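Local coordinates for deoxyribodipyrimidine photo-lyase (Oryza sativa Japonica Group, PDB 3UMV), which uses light and a bound FAD to split cyclobutane pyrimidine dimers in ultraviolet-damaged DNA back into two pyrimidines, at residues E325-F330 with G433-M438; L420-K423 with G428-P431. All coordinates share one frame; numbering follows the deposited sequence.

Contact 1: residues E325-F330 with G433-M438; sequences ELADNF and GYVGCM. With FAD (flavin-adenine dinucleotide), chain I.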
loop_
_atom_site.group_PDB
_atom_site.type_symbol
_atom_site.label_atom_id
_atom_site.label_comp_id
_atom_site.label_asym_id
_atom_site.label_seq_id
_atom_site.Cartn_x
_atom_site.Cartn_y
_atom_site.Cartn_z
ATOM N N GLU A 325 5.671 -7.133 3.912
ATOM C CA GLU A 325 6.280 -7.799 2.769
ATOM C C GLU A 325 5.711 -9.187 2.492
ATOM O O GLU A 325 5.721 -9.649 1.347
ATOM C CB GLU A 325 7.818 -7.737 2.851
ATOM C CG GLU A 325 8.274 -6.292 2.706
ATOM C CD GLU A 325 9.778 -6.053 2.712
ATOM O OE1 GLU A 325 10.570 -6.969 2.389
ATOM O OE2 GLU A 325 10.147 -4.896 3.011
ATOM N N LEU A 326 5.192 -9.834 3.535
ATOM C CA LEU A 326 4.482 -11.095 3.375
ATOM C C LEU A 326 3.222 -10.891 2.534
ATOM O O LEU A 326 2.842 -11.774 1.768
ATOM C CB LEU A 326 4.128 -11.699 4.739
ATOM C CG LEU A 326 3.208 -12.931 4.680
ATOM C CD1 LEU A 326 3.854 -14.123 3.981
ATOM C CD2 LEU A 326 2.783 -13.287 6.080
ATOM N N ALA A 327 2.583 -9.727 2.663
ATOM C CA ALA A 327 1.415 -9.448 1.837
ATOM C C ALA A 327 1.787 -9.306 0.367
ATOM O O ALA A 327 1.033 -9.773 -0.488
ATOM C CB ALA A 327 0.644 -8.207 2.326
ATOM N N ASP A 328 2.913 -8.641 0.066
ATOM C CA ASP A 328 3.400 -8.587 -1.327
ATOM C C ASP A 328 3.711 -10.000 -1.842
ATOM O O ASP A 328 3.373 -10.364 -2.973
ATOM C CB ASP A 328 4.615 -7.664 -1.493
ATOM C CG ASP A 328 4.237 -6.276 -2.026
ATOM O OD1 ASP A 328 5.034 -5.655 -2.786
ATOM O OD2 ASP A 328 3.125 -5.811 -1.689
ATOM N N ASN A 329 4.368 -10.793 -0.998
ATOM C CA ASN A 329 4.676 -12.174 -1.339
ATOM C C ASN A 329 3.410 -12.896 -1.784
ATOM O O ASN A 329 3.382 -13.530 -2.838
ATOM C CB ASN A 329 5.304 -12.874 -0.141
ATOM C CG ASN A 329 5.414 -14.376 -0.332
ATOM O OD1 ASN A 329 4.563 -15.124 0.136
ATOM N ND2 ASN A 329 6.439 -14.815 -1.043
ATOM N N PHE A 330 2.353 -12.762 -0.990
ATOM C CA PHE A 330 1.134 -13.488 -1.279
ATOM C C PHE A 330 0.486 -13.021 -2.569
ATOM O O PHE A 330 0.149 -13.832 -3.433
ATOM C CB PHE A 330 0.155 -13.383 -0.118
ATOM C CG PHE A 330 -1.153 -14.057 -0.387
ATOM C CD1 PHE A 330 -1.266 -15.445 -0.318
ATOM C CD2 PHE A 330 -2.267 -13.313 -0.708
ATOM C CE1 PHE A 330 -2.481 -16.065 -0.573
ATOM C CE2 PHE A 330 -3.495 -13.944 -0.960
ATOM C CZ PHE A 330 -3.595 -15.302 -0.890
ATOM N N GLY A 433 -4.335 -4.822 2.283
ATOM C CA GLY A 433 -5.778 -4.808 2.470
ATOM C C GLY A 433 -6.414 -6.124 2.072
ATOM O O GLY A 433 -7.235 -6.676 2.810
ATOM N N TYR A 434 -6.042 -6.623 0.899
ATOM C CA TYR A 434 -6.519 -7.921 0.461
ATOM C C TYR A 434 -6.088 -8.970 1.457
ATOM O O TYR A 434 -6.890 -9.819 1.875
ATOM C CB TYR A 434 -5.971 -8.262 -0.921
ATOM C CG TYR A 434 -6.484 -7.331 -2.002
ATOM C CD1 TYR A 434 -5.657 -6.410 -2.601
ATOM C CD2 TYR A 434 -7.808 -7.391 -2.413
ATOM C CE1 TYR A 434 -6.123 -5.557 -3.578
ATOM C CE2 TYR A 434 -8.284 -6.559 -3.402
ATOM C CZ TYR A 434 -7.440 -5.648 -3.985
ATOM O OH TYR A 434 -7.929 -4.823 -4.979
ATOM N N VAL A 435 -4.822 -8.908 1.864
ATOM C CA VAL A 435 -4.293 -9.907 2.785
ATOM C C VAL A 435 -4.921 -9.820 4.186
ATOM O O VAL A 435 -5.181 -10.847 4.800
ATOM C CB VAL A 435 -2.740 -9.949 2.800
ATOM C CG1 VAL A 435 -2.192 -10.842 3.941
ATOM C CG2 VAL A 435 -2.262 -10.496 1.454
ATOM N N GLY A 436 -5.178 -8.607 4.671
ATOM C CA GLY A 436 -5.862 -8.420 5.949
ATOM C C GLY A 436 -7.252 -9.047 5.953
ATOM O O GLY A 436 -7.632 -9.751 6.895
ATOM N N CYS A 437 -8.009 -8.804 4.891
ATOM C CA CYS A 437 -9.351 -9.386 4.758
ATOM C C CYS A 437 -9.258 -10.907 4.666
ATOM O O CYS A 437 -10.052 -11.627 5.302
ATOM C CB CYS A 437 -10.073 -8.805 3.539
ATOM S SG CYS A 437 -10.490 -7.052 3.735
ATOM N N MET A 438 -8.284 -11.392 3.885
ATOM C CA MET A 438 -8.066 -12.831 3.770
ATOM C C MET A 438 -7.606 -13.455 5.089
ATOM O O MET A 438 -7.966 -14.583 5.399
ATOM C CB MET A 438 -7.077 -13.150 2.651
ATOM C CG MET A 438 -7.587 -12.843 1.271
ATOM S SD MET A 438 -8.692 -14.115 0.607
ATOM C CE MET A 438 -7.492 -15.385 0.146
HETATM P PA FAD I . 1.395 0.219 12.690
HETATM O O1A FAD I . 0.973 -0.714 13.785
HETATM O O2A FAD I . 2.142 1.436 13.160
HETATM O O5B FAD I . 2.255 -0.615 11.630
HETATM C C5B FAD I . 3.310 -0.031 10.897
HETATM C C4B FAD I . 3.333 -0.601 9.475
HETATM O O4B FAD I . 3.479 -2.013 9.470
HETATM C C3B FAD I . 2.029 -0.350 8.744
HETATM O O3B FAD I . 1.991 0.938 8.177
HETATM C C2B FAD I . 2.077 -1.415 7.688
HETATM O O2B FAD I . 2.986 -1.034 6.673
HETATM C C1B FAD I . 2.699 -2.568 8.434
HETATM N N9A FAD I . 1.664 -3.457 8.988
HETATM C C8A FAD I . 1.110 -3.423 10.240
HETATM N N7A FAD I . 0.210 -4.431 10.318
HETATM C C5A FAD I . 0.176 -5.093 9.127
HETATM C C6A FAD I . -0.540 -6.191 8.635
HETATM N N6A FAD I . -1.357 -6.906 9.407
HETATM N N1A FAD I . -0.326 -6.627 7.346
HETATM C C2A FAD I . 0.597 -5.989 6.550
HETATM N N3A FAD I . 1.299 -4.907 7.032
HETATM C C4A FAD I . 1.097 -4.481 8.299
HETATM N N1 FAD I . -3.028 -2.398 5.780
HETATM C C2 FAD I . -2.868 -1.502 4.764
HETATM O O2 FAD I . -1.765 -0.970 4.639
HETATM N N3 FAD I . -3.912 -1.229 3.896
HETATM C C4 FAD I . -5.139 -1.848 4.056
HETATM O O4 FAD I . -6.070 -1.598 3.283
HETATM C C4X FAD I . -5.287 -2.768 5.087
HETATM N N5 FAD I . -6.484 -3.407 5.308
HETATM C C5X FAD I . -6.607 -4.333 6.325
HETATM C C6 FAD I . -7.822 -5.003 6.521
HETATM C C7 FAD I . -7.951 -5.937 7.553
HETATM C C7M FAD I . -9.264 -6.654 7.734
HETATM C C8 FAD I . -6.859 -6.186 8.391
HETATM C C8M FAD I . -6.937 -7.173 9.517
HETATM C C9 FAD I . -5.668 -5.508 8.194
HETATM C C9A FAD I . -5.540 -4.591 7.167
HETATM N N10 FAD I . -4.350 -3.918 6.982
HETATM C C10 FAD I . -4.237 -3.027 5.943
HETATM C "C1'" FAD I . -3.143 -4.157 7.879
HETATM C "C2'" FAD I . -3.071 -3.209 9.119
HETATM O "O2'" FAD I . -4.293 -3.112 9.859
HETATM C "C3'" FAD I . -2.611 -1.778 8.786
HETATM O "O3'" FAD I . -1.438 -1.836 8.020
HETATM C "C4'" FAD I . -2.334 -0.926 10.027
HETATM O "O4'" FAD I . -3.503 -0.843 10.821
HETATM C "C5'" FAD I . -1.871 0.454 9.563
HETATM O "O5'" FAD I . -1.825 1.433 10.573
HETATM P P FAD I . -0.399 1.965 11.082
HETATM O O1P FAD I . 0.467 2.387 9.911
HETATM O O2P FAD I . -0.611 3.074 12.080
HETATM O O3P FAD I . 0.079 0.609 11.813
#
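Val435 meets Ala327 and Phe330 where two buried helices cross nearly at right angles, the axes of the two segments 91° apart and 9.4 Å from each other at closest approach. Along 433-438, Gly433 comes first and lies against the cofactor: its CA is 3.2 Å from N5 of FAD, and a beta carbon on it would run into O4 of the flavin. Val435 carries the contact. Its CG1 stands anti to the backbone N (chi1 171°), which puts CG2 beside that N and brings it 3.8 Å from Ala327 CB and 3.6 Å from Phe330 CD2, approaching the ring obliquely. Gly436 returns to the flavin, its CA 3.5 Å from C8 of FAD, and here too a beta carbon would collide with the isoalloxazine. Met438 closes the row; its chain, bent at chi2 and chi3, brings CE 4.0 Å from Phe330 CZ. Across the pair every contact is apolar, with no hydrogen bond. Helix 431-442 thus lays its two glycines against the flavin and turns Val435 and Met438 to helix 310-333, a close helix-to-flavin packing that forms one wall of the FAD pocket in the helical domain of this class II photolyase.

Contact 2: residues L420-K423 with G428-P431; sequences LNDK and GRDP. With FAD (flavin-adenine dinucleotide), chain I.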
loop_
_atom_site.group_PDB
_atom_site.type_symbol
_atom_site.label_atom_id
_atom_site.label_comp_id
_atom_site.label_asym_id
_atom_site.label_seq_id
_atom_site.Cartn_x
_atom_site.Cartn_y
_atom_site.Cartn_z
ATOM N N LEU A 420 -15.606 -2.466 1.229
ATOM C CA LEU A 420 -15.623 -1.417 2.247
ATOM C C LEU A 420 -14.232 -0.866 2.542
ATOM O O LEU A 420 -14.040 0.344 2.628
ATOM C CB LEU A 420 -16.260 -1.935 3.532
ATOM C CG LEU A 420 -17.761 -2.183 3.370
ATOM C CD1 LEU A 420 -18.343 -2.841 4.612
ATOM C CD2 LEU A 420 -18.478 -0.872 3.042
ATOM N N ASN A 421 -13.277 -1.769 2.702
ATOM C CA ASN A 421 -11.893 -1.405 2.970
ATOM C C ASN A 421 -11.334 -0.500 1.864
ATOM O O ASN A 421 -10.742 0.547 2.118
ATOM C CB ASN A 421 -11.073 -2.691 3.108
ATOM C CG ASN A 421 -9.613 -2.432 3.444
ATOM O OD1 ASN A 421 -9.237 -2.397 4.617
ATOM N ND2 ASN A 421 -8.785 -2.250 2.414
ATOM N N ASP A 422 -11.541 -0.910 0.624
ATOM C CA ASP A 422 -11.054 -0.142 -0.518
ATOM C C ASP A 422 -11.802 1.178 -0.711
ATOM O O ASP A 422 -11.231 2.149 -1.194
ATOM C CB ASP A 422 -11.127 -1.006 -1.778
ATOM C CG ASP A 422 -10.047 -2.090 -1.812
ATOM O OD1 ASP A 422 -9.293 -2.266 -0.820
ATOM O OD2 ASP A 422 -9.923 -2.746 -2.860
ATOM N N LYS A 423 -13.080 1.221 -0.334
ATOM C CA LYS A 423 -13.841 2.453 -0.468
ATOM C C LYS A 423 -13.395 3.537 0.521
ATOM O O LYS A 423 -13.238 4.692 0.147
ATOM C CB LYS A 423 -15.341 2.178 -0.300
ATOM C CG LYS A 423 -16.206 3.408 -0.318
ATOM C CD LYS A 423 -17.666 3.018 -0.470
ATOM C CE LYS A 423 -18.523 4.233 -0.781
ATOM N NZ LYS A 423 -19.964 3.869 -0.987
ATOM N N GLY A 428 -6.019 1.747 1.666
ATOM C CA GLY A 428 -6.662 0.616 1.018
ATOM C C GLY A 428 -6.255 0.436 -0.431
ATOM O O GLY A 428 -5.378 1.149 -0.921
ATOM N N ARG A 429 -6.887 -0.515 -1.117
ATOM C CA ARG A 429 -6.500 -0.871 -2.487
ATOM C C ARG A 429 -5.008 -1.210 -2.489
ATOM O O ARG A 429 -4.217 -0.644 -3.247
ATOM C CB ARG A 429 -6.833 0.271 -3.471
ATOM C CG ARG A 429 -8.335 0.600 -3.594
ATOM C CD ARG A 429 -8.566 2.000 -4.202
ATOM N NE ARG A 429 -7.676 2.983 -3.588
ATOM C CZ ARG A 429 -6.695 3.619 -4.232
ATOM N NH1 ARG A 429 -6.499 3.426 -5.541
ATOM N NH2 ARG A 429 -5.915 4.465 -3.567
ATOM N N ASP A 430 -4.654 -2.167 -1.632
ATOM C CA ASP A 430 -3.278 -2.444 -1.256
ATOM C C ASP A 430 -3.152 -3.939 -1.013
ATOM O O ASP A 430 -4.051 -4.546 -0.460
ATOM C CB ASP A 430 -2.969 -1.711 0.065
ATOM C CG ASP A 430 -1.477 -1.692 0.398
ATOM O OD1 ASP A 430 -0.968 -2.675 0.983
ATOM O OD2 ASP A 430 -0.811 -0.688 0.066
ATOM N N PRO A 431 -2.016 -4.532 -1.383
ATOM C CA PRO A 431 -1.816 -5.947 -1.057
ATOM C C PRO A 431 -2.167 -6.270 0.405
ATOM O O PRO A 431 -2.768 -7.303 0.701
ATOM C CB PRO A 431 -0.325 -6.143 -1.324
ATOM C CG PRO A 431 -0.040 -5.143 -2.426
ATOM C CD PRO A 431 -0.843 -3.943 -2.055
HETATM P PA FAD I . 1.395 0.219 12.690
HETATM O O1A FAD I . 0.973 -0.714 13.785
HETATM O O2A FAD I . 2.142 1.436 13.160
HETATM O O5B FAD I . 2.255 -0.615 11.630
HETATM C C5B FAD I . 3.310 -0.031 10.897
HETATM C C4B FAD I . 3.333 -0.601 9.475
HETATM O O4B FAD I . 3.479 -2.013 9.470
HETATM C C3B FAD I . 2.029 -0.350 8.744
HETATM O O3B FAD I . 1.991 0.938 8.177
HETATM C C2B FAD I . 2.077 -1.415 7.688
HETATM O O2B FAD I . 2.986 -1.034 6.673
HETATM C C1B FAD I . 2.699 -2.568 8.434
HETATM N N9A FAD I . 1.664 -3.457 8.988
HETATM C C8A FAD I . 1.110 -3.423 10.240
HETATM N N7A FAD I . 0.210 -4.431 10.318
HETATM C C5A FAD I . 0.176 -5.093 9.127
HETATM C C6A FAD I . -0.540 -6.191 8.635
HETATM N N6A FAD I . -1.357 -6.906 9.407
HETATM N N1A FAD I . -0.326 -6.627 7.346
HETATM C C2A FAD I . 0.597 -5.989 6.550
HETATM N N3A FAD I . 1.299 -4.907 7.032
HETATM C C4A FAD I . 1.097 -4.481 8.299
HETATM N N1 FAD I . -3.028 -2.398 5.780
HETATM C C2 FAD I . -2.868 -1.502 4.764
HETATM O O2 FAD I . -1.765 -0.970 4.639
HETATM N N3 FAD I . -3.912 -1.229 3.896
HETATM C C4 FAD I . -5.139 -1.848 4.056
HETATM O O4 FAD I . -6.070 -1.598 3.283
HETATM C C4X FAD I . -5.287 -2.768 5.087
HETATM N N5 FAD I . -6.484 -3.407 5.308
HETATM C C5X FAD I . -6.607 -4.333 6.325
HETATM C C6 FAD I . -7.822 -5.003 6.521
HETATM C C7 FAD I . -7.951 -5.937 7.553
HETATM C C7M FAD I . -9.264 -6.654 7.734
HETATM C C8 FAD I . -6.859 -6.186 8.391
HETATM C C8M FAD I . -6.937 -7.173 9.517
HETATM C C9 FAD I . -5.668 -5.508 8.194
HETATM C C9A FAD I . -5.540 -4.591 7.167
HETATM N N10 FAD I . -4.350 -3.918 6.982
HETATM C C10 FAD I . -4.237 -3.027 5.943
HETATM C "C1'" FAD I . -3.143 -4.157 7.879
HETATM C "C2'" FAD I . -3.071 -3.209 9.119
HETATM O "O2'" FAD I . -4.293 -3.112 9.859
HETATM C "C3'" FAD I . -2.611 -1.778 8.786
HETATM O "O3'" FAD I . -1.438 -1.836 8.020
HETATM C "C4'" FAD I . -2.334 -0.926 10.027
HETATM O "O4'" FAD I . -3.503 -0.843 10.821
HETATM C "C5'" FAD I . -1.871 0.454 9.563
HETATM O "O5'" FAD I . -1.825 1.433 10.573
HETATM P P FAD I . -0.399 1.965 11.082
HETATM O O1P FAD I . 0.467 2.387 9.911
HETATM O O2P FAD I . -0.611 3.074 12.080
HETATM O O3P FAD I . 0.079 0.609 11.813
HETATM O O HOH W 1 -8.499 2.726 -0.786
HETATM O O HOH W 2 -7.059 -3.770 -0.548
#
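Asp422 and Arg429 meet where helix 410-424 runs into the interhelical loop of the FAD-binding helical domain, at the pyrimidine end of the flavin. Their side chains touch through carbon rather than charge: Arg429 CG packs 3.7 Å from Asp422 CG, while the carboxylate and guanidinium planes stand 80° apart and Asp422 OD1 remains 6.2 Å from Arg429 NE. The carboxylate instead grips the loop backbone. Arg429 N donates to Asp422 OD1 over 3.0 Å, arriving from above the carboxylate plane, 71° out of it. The same oxygen accepts a hydrogen bond from water 2, which in turn accepts from Asp430 N, and it is met nearly head-on along its C-O bond by Asn421 ND2. That bond is long, 3.3 Å from Asn421 ND2 to Asp422 OD1, but nearly straight, and the oxygen lies in the Asn421 amide plane. With CG anti to the backbone N (chi1 -178°), Asn421 reaches the flavin, where ND2 gives a second N-H to O4 of FAD at 2.9 Å. Asp422 thus acts as a second-shell residue, consistent with holding the rotation of the FAD-binding amide. Replacing Asp422 by an alanine would probably leave Arg429 N without its carboxylate acceptor and the Asn421 amide less firmly held in its rotation. Gly428 fits closely against this helix, since a beta carbon there would clash with Asn421 O. The Arg429 guanidinium has its direct partner outside the two segments, NH1 bonding to Leu82 O, while water 1 accepts from Arg429 NE in the guanidinium plane and lies 2.8 Å from Asp422 O.

How the contacts relate
Both contacts are buried near the middle of the chain and both touch FAD, but they use different chemistry. Contact 1 packs two helices distant in sequence through apolar side chains alone; contact 2 joins the end of a helix to the loop that follows it, using hydrogen bonds and two waters. Helix 431-442 connects them: Pro431 of contact 2 begins it, Asp430 caps it through Ser432 N, and 433-438 lies farther along. Their centres are 11 Å apart, and they touch directly where Asp328 OD2 packs 3.3 Å from Pro431 CG. Both lay glycine backbone against the flavin, but contact 2 adds a hydrogen bond to O4.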